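Local atomic coordinates of putative uncharacterized protein (Archaeoglobus fulgidus, PDB entry 3VU0), a protein that belongs to the AglB family of archaeal oligosaccharyltransferases, represented here by its C-terminal globular domain, a mixed alpha/beta fold. Residues N12-N17 with Y46-A51. Residues are numbered along the deposited sequence; the frame is centred on the assembly and turned at random.
Sequences NWMKEN and YVAKKA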
loop_
_atom_site.group_PDB
_atom_site.type_symbol
_atom_site.label_atom_id
_atom_site.label_comp_id
_atom_site.label_asym_id
_atom_site.label_seq_id
_atom_site.Cartn_x
_atom_site.Cartn_y
_atom_site.Cartn_z
ATOM N N ASN A 12 -13.566 7.671 6.647
ATOM C CA ASN A 12 -15.017 7.763 6.802
ATOM C C ASN A 12 -15.711 7.071 5.639
ATOM O O ASN A 12 -16.749 6.426 5.815
ATOM C CB ASN A 12 -15.478 9.224 6.864
ATOM C CG ASN A 12 -15.039 9.922 8.135
ATOM O OD1 ASN A 12 -14.964 9.310 9.203
ATOM N ND2 ASN A 12 -14.764 11.216 8.030
ATOM N N TRP A 13 -15.136 7.213 4.448
ATOM C CA TRP A 13 -15.703 6.587 3.264
ATOM C C TRP A 13 -15.653 5.064 3.404
ATOM O O TRP A 13 -16.650 4.378 3.162
ATOM C CB TRP A 13 -14.929 7.012 2.008
ATOM C CG TRP A 13 -15.574 6.558 0.723
ATOM C CD1 TRP A 13 -16.508 7.235 -0.013
ATOM C CD2 TRP A 13 -15.363 5.309 0.051
ATOM N NE1 TRP A 13 -16.891 6.484 -1.103
ATOM C CE2 TRP A 13 -16.204 5.298 -1.087
ATOM C CE3 TRP A 13 -14.545 4.197 0.298
ATOM C CZ2 TRP A 13 -16.253 4.214 -1.974
ATOM C CZ3 TRP A 13 -14.593 3.117 -0.586
ATOM C CH2 TRP A 13 -15.441 3.138 -1.709
HETATM N N MSE A 14 -14.504 4.517 3.797
HETATM C CA MSE A 14 -14.435 3.067 3.916
HETATM C C MSE A 14 -15.264 2.522 5.071
HETATM O O MSE A 14 -15.735 1.383 5.017
HETATM C CB MSE A 14 -12.979 2.553 3.973
HETATM C CG MSE A 14 -11.939 3.405 4.676
HETATM SE SE MSE A 14 -10.125 2.893 4.078
HETATM C CE MSE A 14 -10.115 1.064 4.672
ATOM N N LYS A 15 -15.475 3.343 6.095
ATOM C CA LYS A 15 -16.268 2.916 7.238
ATOM C C LYS A 15 -17.707 2.624 6.823
ATOM O O LYS A 15 -18.306 1.646 7.272
ATOM C CB LYS A 15 -16.279 3.990 8.330
ATOM C CG LYS A 15 -17.010 3.549 9.595
ATOM C CD LYS A 15 -17.018 4.639 10.656
ATOM C CE LYS A 15 -17.638 4.140 11.954
ATOM N NZ LYS A 15 -17.615 5.188 13.012
ATOM N N GLU A 16 -18.265 3.467 5.961
ATOM C CA GLU A 16 -19.646 3.266 5.543
ATOM C C GLU A 16 -19.854 2.603 4.189
ATOM O O GLU A 16 -20.988 2.281 3.834
ATOM C CB GLU A 16 -20.400 4.598 5.577
ATOM C CG GLU A 16 -19.839 5.675 4.677
ATOM C CD GLU A 16 -20.585 6.992 4.826
ATOM O OE1 GLU A 16 -21.812 7.014 4.580
ATOM O OE2 GLU A 16 -19.945 8.003 5.191
ATOM N N ASN A 17 -18.779 2.385 3.438
ATOM C CA ASN A 17 -18.905 1.765 2.123
ATOM C C ASN A 17 -18.371 0.340 1.999
ATOM O O ASN A 17 -18.923 -0.458 1.247
ATOM C CB ASN A 17 -18.262 2.662 1.054
ATOM C CG ASN A 17 -19.127 3.859 0.707
ATOM O OD1 ASN A 17 -20.164 3.718 0.049
ATOM N ND2 ASN A 17 -18.718 5.042 1.158
ATOM N N TYR A 46 -9.199 0.858 13.791
ATOM C CA TYR A 46 -10.011 1.544 14.795
ATOM C C TYR A 46 -10.893 2.696 14.332
ATOM O O TYR A 46 -11.881 3.013 14.989
ATOM C CB TYR A 46 -9.108 2.004 15.947
ATOM C CG TYR A 46 -8.409 0.840 16.613
ATOM C CD1 TYR A 46 -9.141 -0.164 17.245
ATOM C CD2 TYR A 46 -7.022 0.707 16.560
ATOM C CE1 TYR A 46 -8.512 -1.274 17.802
ATOM C CE2 TYR A 46 -6.382 -0.399 17.114
ATOM C CZ TYR A 46 -7.133 -1.386 17.732
ATOM O OH TYR A 46 -6.508 -2.487 18.266
ATOM N N VAL A 47 -10.547 3.328 13.217
ATOM C CA VAL A 47 -11.364 4.426 12.716
ATOM C C VAL A 47 -12.303 3.943 11.615
ATOM O O VAL A 47 -13.484 4.294 11.600
ATOM C CB VAL A 47 -10.501 5.577 12.163
ATOM C CG1 VAL A 47 -11.397 6.670 11.598
ATOM C CG2 VAL A 47 -9.612 6.137 13.268
ATOM N N ALA A 48 -11.777 3.133 10.702
ATOM C CA ALA A 48 -12.575 2.606 9.597
ATOM C C ALA A 48 -13.284 1.318 10.009
ATOM O O ALA A 48 -14.218 0.871 9.341
ATOM C CB ALA A 48 -11.682 2.353 8.384
ATOM N N LYS A 49 -12.829 0.728 11.111
ATOM C CA LYS A 49 -13.409 -0.503 11.641
ATOM C C LYS A 49 -13.279 -1.676 10.676
ATOM O O LYS A 49 -14.216 -2.460 10.509
ATOM C CB LYS A 49 -14.891 -0.288 11.982
ATOM C CG LYS A 49 -15.166 0.912 12.879
ATOM C CD LYS A 49 -14.449 0.788 14.220
ATOM C CE LYS A 49 -14.693 2.015 15.090
ATOM N NZ LYS A 49 -13.972 1.929 16.397
ATOM N N LYS A 50 -12.114 -1.801 10.049
ATOM C CA LYS A 50 -11.874 -2.883 9.105
ATOM C C LYS A 50 -10.582 -3.618 9.448
ATOM O O LYS A 50 -9.598 -3.000 9.853
ATOM C CB LYS A 50 -11.795 -2.322 7.679
ATOM C CG LYS A 50 -13.023 -1.516 7.268
ATOM C CD LYS A 50 -14.205 -2.430 6.984
ATOM C CE LYS A 50 -15.503 -1.647 6.845
ATOM N NZ LYS A 50 -15.969 -1.116 8.150
ATOM N N ALA A 51 -10.596 -4.939 9.291
ATOM C CA ALA A 51 -9.429 -5.766 9.575
ATOM C C ALA A 51 -8.262 -5.385 8.663
ATOM O O ALA A 51 -8.460 -5.035 7.499
ATOM C CB ALA A 51 -9.780 -7.241 9.385
HETATM O O HOH W 1 -14.772 5.485 13.603
#
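Ala48 brings its CB to 3.9 Å from CG of Met14, a selenomethionine, and this apolar touch forms the tightly packed inner side of the contact between helix 5-17 and the loop that follows helix 41-46. Both residues are buried; Leu11 also touches Ala48, and Ile44 lies against Met14. Directly beside this touch the two backbones come close, with the CA atoms of Lys15 and Ala48 4.4 Å apart. CA of Lys15 directs its hydrogen at the carbonyl of Ala48 in a CA-H...O contact of 3.6 Å to Ala48 O. That same oxygen accepts a hydrogen bond from Lys50 NZ at 2.9 Å, the ammonium lying in the carbonyl plane. Lys50 reaches it by folding back, bent at chi2 and again at chi4 (-72°), which places NZ over its own loop. Its CE lies 3.5 Å from Met14 O, near the end of helix 5-17. NZ is 3.7 Å from Lys15 O, so the ammonium of the buried Lys50 has carbonyl oxygens of both segments around it, which would be expected to stabilise its charge.

The solvent side is looser. Lys15 has CG anti to its backbone N (chi1 -176°) and runs out fully extended, its methylenes passing Val47 O. No direct hydrogen bond joins the segments; instead a water accepts from Lys15 NZ and donates to Val47 O at 2.7 Å. Lys49 lies side by side with Lys15, pointing the same way, but bends at chi2 (-60°), and its NZ donates a hydrogen bond of 2.7 Å to Tyr46 O.

The arrangement packs the last turn of helix 5-17 against the loop after helix 41-46, where Lys49, with positive phi, is the first residue to leave the right-handed helical conformation and takes up a left-handed one, within the AglB core domain family region.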